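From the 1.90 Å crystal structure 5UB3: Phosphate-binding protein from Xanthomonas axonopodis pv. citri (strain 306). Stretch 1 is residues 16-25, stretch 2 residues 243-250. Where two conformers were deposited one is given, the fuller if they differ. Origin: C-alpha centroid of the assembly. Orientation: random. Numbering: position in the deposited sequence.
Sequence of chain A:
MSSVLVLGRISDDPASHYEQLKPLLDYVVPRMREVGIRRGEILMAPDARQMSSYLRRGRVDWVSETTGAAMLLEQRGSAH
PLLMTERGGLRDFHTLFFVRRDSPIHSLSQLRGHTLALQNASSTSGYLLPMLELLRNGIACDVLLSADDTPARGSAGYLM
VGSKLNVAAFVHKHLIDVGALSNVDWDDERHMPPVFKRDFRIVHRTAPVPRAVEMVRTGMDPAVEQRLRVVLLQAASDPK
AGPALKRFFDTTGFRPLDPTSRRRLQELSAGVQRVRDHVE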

# COMPACT_ATOMS: atom_id res chain seq x y z
N SER A 16 -6.10 7.15 13.93
CA SER A 16 -5.05 7.98 13.40
C SER A 16 -5.23 8.37 11.92
O SER A 16 -4.88 9.49 11.52
CB SER A 16 -3.70 7.27 13.64
OG SER A 16 -2.94 7.25 12.45
N HIS A 17 -5.77 7.49 11.09
CA HIS A 17 -5.83 7.82 9.66
C HIS A 17 -6.97 8.74 9.32
O HIS A 17 -6.94 9.35 8.27
CB HIS A 17 -5.87 6.54 8.82
CG HIS A 17 -4.62 5.72 8.99
ND1 HIS A 17 -3.38 6.17 8.58
CD2 HIS A 17 -4.40 4.54 9.62
CE1 HIS A 17 -2.46 5.27 8.90
NE2 HIS A 17 -3.05 4.29 9.55
N TYR A 18 -7.99 8.80 10.18
CA TYR A 18 -9.09 9.75 9.99
C TYR A 18 -8.58 11.12 9.67
O TYR A 18 -9.02 11.74 8.70
CB TYR A 18 -9.92 9.85 11.23
CG TYR A 18 -11.13 10.75 11.08
CD1 TYR A 18 -12.34 10.25 10.60
CD2 TYR A 18 -11.05 12.08 11.41
CE1 TYR A 18 -13.44 11.09 10.44
CE2 TYR A 18 -12.11 12.93 11.22
CZ TYR A 18 -13.29 12.43 10.80
OH TYR A 18 -14.30 13.31 10.70
N GLU A 19 -7.62 11.58 10.47
CA GLU A 19 -7.03 12.93 10.36
C GLU A 19 -6.30 13.19 9.05
O GLU A 19 -6.09 14.31 8.68
CB GLU A 19 -6.00 13.13 11.47
CG GLU A 19 -6.53 12.99 12.90
CD GLU A 19 -5.37 12.95 13.89
OE1 GLU A 19 -4.44 12.11 13.74
OE2 GLU A 19 -5.34 13.81 14.78
N GLN A 20 -5.82 12.13 8.43
CA GLN A 20 -5.14 12.18 7.15
C GLN A 20 -6.09 12.41 5.96
O GLN A 20 -5.72 12.99 4.96
CB GLN A 20 -4.32 10.88 7.02
CG GLN A 20 -3.29 10.78 8.15
CD GLN A 20 -1.99 10.11 7.72
OE1 GLN A 20 -1.90 8.87 7.73
NE2 GLN A 20 -1.00 10.93 7.27
N LEU A 21 -7.36 12.02 6.13
CA LEU A 21 -8.33 12.09 5.09
C LEU A 21 -9.27 13.30 5.18
O LEU A 21 -9.67 13.85 4.14
CB LEU A 21 -9.16 10.81 5.15
CG LEU A 21 -8.34 9.53 4.95
CD1 LEU A 21 -9.29 8.37 5.22
CD2 LEU A 21 -7.80 9.43 3.54
N LYS A 22 -9.65 13.71 6.39
CA LYS A 22 -10.71 14.72 6.53
C LYS A 22 -10.33 16.05 5.93
O LYS A 22 -11.15 16.65 5.22
CB LYS A 22 -11.13 14.91 7.99
CG LYS A 22 -12.22 15.98 8.17
CD LYS A 22 -13.49 15.58 7.43
CE LYS A 22 -14.79 16.19 7.97
NZ LYS A 22 -15.96 15.58 7.27
N PRO A 23 -9.11 16.54 6.20
CA PRO A 23 -8.75 17.83 5.58
C PRO A 23 -8.92 17.89 4.05
O PRO A 23 -9.50 18.86 3.53
CB PRO A 23 -7.30 18.03 5.97
CG PRO A 23 -7.15 17.25 7.24
CD PRO A 23 -7.99 16.02 7.03
N LEU A 24 -8.46 16.87 3.31
CA LEU A 24 -8.60 16.93 1.85
C LEU A 24 -10.06 16.75 1.43
O LEU A 24 -10.51 17.39 0.45
CB LEU A 24 -7.69 15.92 1.16
CG LEU A 24 -7.74 15.92 -0.36
CD1 LEU A 24 -7.26 17.29 -0.87
CD2 LEU A 24 -6.93 14.77 -0.97
N LEU A 25 -10.80 15.91 2.15
CA LEU A 25 -12.24 15.73 1.90
C LEU A 25 -12.94 17.06 2.08
O LEU A 25 -13.73 17.42 1.25
CB LEU A 25 -12.85 14.70 2.82
CG LEU A 25 -14.30 14.36 2.61
CD1 LEU A 25 -14.54 13.59 1.31
CD2 LEU A 25 -14.84 13.63 3.83
N PRO A 243 -1.95 22.44 3.26
CA PRO A 243 -2.02 21.65 4.49
C PRO A 243 -2.76 20.32 4.33
O PRO A 243 -2.32 19.29 4.84
CB PRO A 243 -2.78 22.58 5.44
CG PRO A 243 -2.29 23.93 4.98
CD PRO A 243 -2.32 23.84 3.50
N ALA A 244 -3.88 20.36 3.63
CA ALA A 244 -4.69 19.14 3.41
C ALA A 244 -3.89 18.06 2.69
O ALA A 244 -3.97 16.89 3.04
CB ALA A 244 -5.95 19.48 2.62
N LEU A 245 -3.07 18.45 1.72
CA LEU A 245 -2.33 17.44 0.98
C LEU A 245 -1.18 16.88 1.80
O LEU A 245 -0.84 15.69 1.68
CB LEU A 245 -1.86 17.99 -0.34
CG LEU A 245 -3.00 18.09 -1.33
CD1 LEU A 245 -2.56 18.95 -2.52
CD2 LEU A 245 -3.47 16.70 -1.75
N LYS A 246 -0.63 17.71 2.68
CA LYS A 246 0.47 17.27 3.57
C LYS A 246 -0.05 16.16 4.47
O LYS A 246 0.57 15.08 4.61
CB LYS A 246 1.03 18.49 4.35
CG LYS A 246 2.00 18.21 5.51
CD LYS A 246 3.14 17.25 5.16
CE LYS A 246 4.22 17.89 4.28
NZ LYS A 246 5.16 18.78 5.02
N ARG A 247 -1.24 16.40 5.00
CA ARG A 247 -1.92 15.46 5.88
C ARG A 247 -2.33 14.15 5.14
O ARG A 247 -2.41 13.06 5.72
CB ARG A 247 -3.20 16.14 6.41
CG ARG A 247 -2.99 17.40 7.28
CD ARG A 247 -2.70 17.20 8.76
NE ARG A 247 -2.90 15.84 9.25
CZ ARG A 247 -2.56 15.41 10.47
NH1 ARG A 247 -2.77 14.13 10.79
NH2 ARG A 247 -2.05 16.24 11.37
N PHE A 248 -2.61 14.31 3.84
CA PHE A 248 -3.02 13.23 2.98
C PHE A 248 -1.79 12.43 2.51
O PHE A 248 -1.50 12.38 1.34
CB PHE A 248 -3.82 13.83 1.81
CG PHE A 248 -4.68 12.87 1.05
CD1 PHE A 248 -5.79 12.32 1.62
CD2 PHE A 248 -4.43 12.58 -0.28
CE1 PHE A 248 -6.63 11.49 0.89
CE2 PHE A 248 -5.27 11.77 -1.02
CZ PHE A 248 -6.34 11.19 -0.42
N PHE A 249 -1.12 11.77 3.45
CA PHE A 249 0.04 10.89 3.18
C PHE A 249 1.13 11.61 2.44
O PHE A 249 1.86 11.03 1.62
CB PHE A 249 -0.45 9.70 2.39
CG PHE A 249 -1.75 9.18 2.90
CD1 PHE A 249 -1.83 8.69 4.19
CD2 PHE A 249 -2.92 9.30 2.16
CE1 PHE A 249 -3.04 8.28 4.72
CE2 PHE A 249 -4.13 8.86 2.66
CZ PHE A 249 -4.19 8.34 3.95
N ASP A 250 1.21 12.90 2.74
CA ASP A 250 2.18 13.82 2.12
C ASP A 250 2.08 13.76 0.64
O ASP A 250 3.05 13.53 -0.07
CB ASP A 250 3.58 13.53 2.62
CG ASP A 250 4.58 14.61 2.24
OD1 ASP A 250 4.24 15.77 2.03
OD2 ASP A 250 5.73 14.27 2.09
O HOH W 1 -6.03 15.39 4.28

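How can two helices from distant parts of the chain pack so closely? They run nearly antiparallel, at 150°, and their axes approach to 7.6 Å. Ala244 points its CB toward Pro23 and Leu24, 3.7 Å from Pro23 C and 3.7 Å from Leu24 N; a side chain this short lets backbone lie almost against backbone. Pro23 adds a compact ring, its CB 3.9 Å from Ala244 CB.

What does the kink in the first helix offer the second? Pro23 has no amide hydrogen, and Leu24 N has no bond to the turn before. A water fills the gap: it accepts from Leu24 N (3.0 Å) and donates to Gln20 O (2.5 Å) and to Ala244 O (2.8 Å), tying both helices together.

How do the leucines meet the aromatic rings? Leu24, with chi1 t and chi2 p, sets CD2 over one face of Phe248, 3.3 Å from the ring centroid and 10° off its normal, a CH-pi contact, while its CD1 lies 3.9 Å from Leu245 CD2. Leu21 points its CB away, yet its m, t conformation brings CD2 back to 3.6 Å from Phe248 CE1 and 3.8 Å from Phe249 CZ. Apolar branches suit this largely buried site.

Why is Gln20 bent as it is? With chi1 m and chi2 at -146°, its amide serves two partners: OE1 accepts from His17 ND1 at 3.2 Å, and NE2 donates a weak hydrogen bond to Arg247 O at 3.0 Å. That carbonyl lies where the second helix ends, just before Phe248 leaves helical geometry.

What closes the exposed side? Arg247, chi1 and chi2 both m, folds along the first helix, placing CG 4.2 Å from Pro23 CG and NH1 3.9 Å from Glu19 OE1, a long salt bridge. Its long side chain thus joins aliphatic packing to charge pairing.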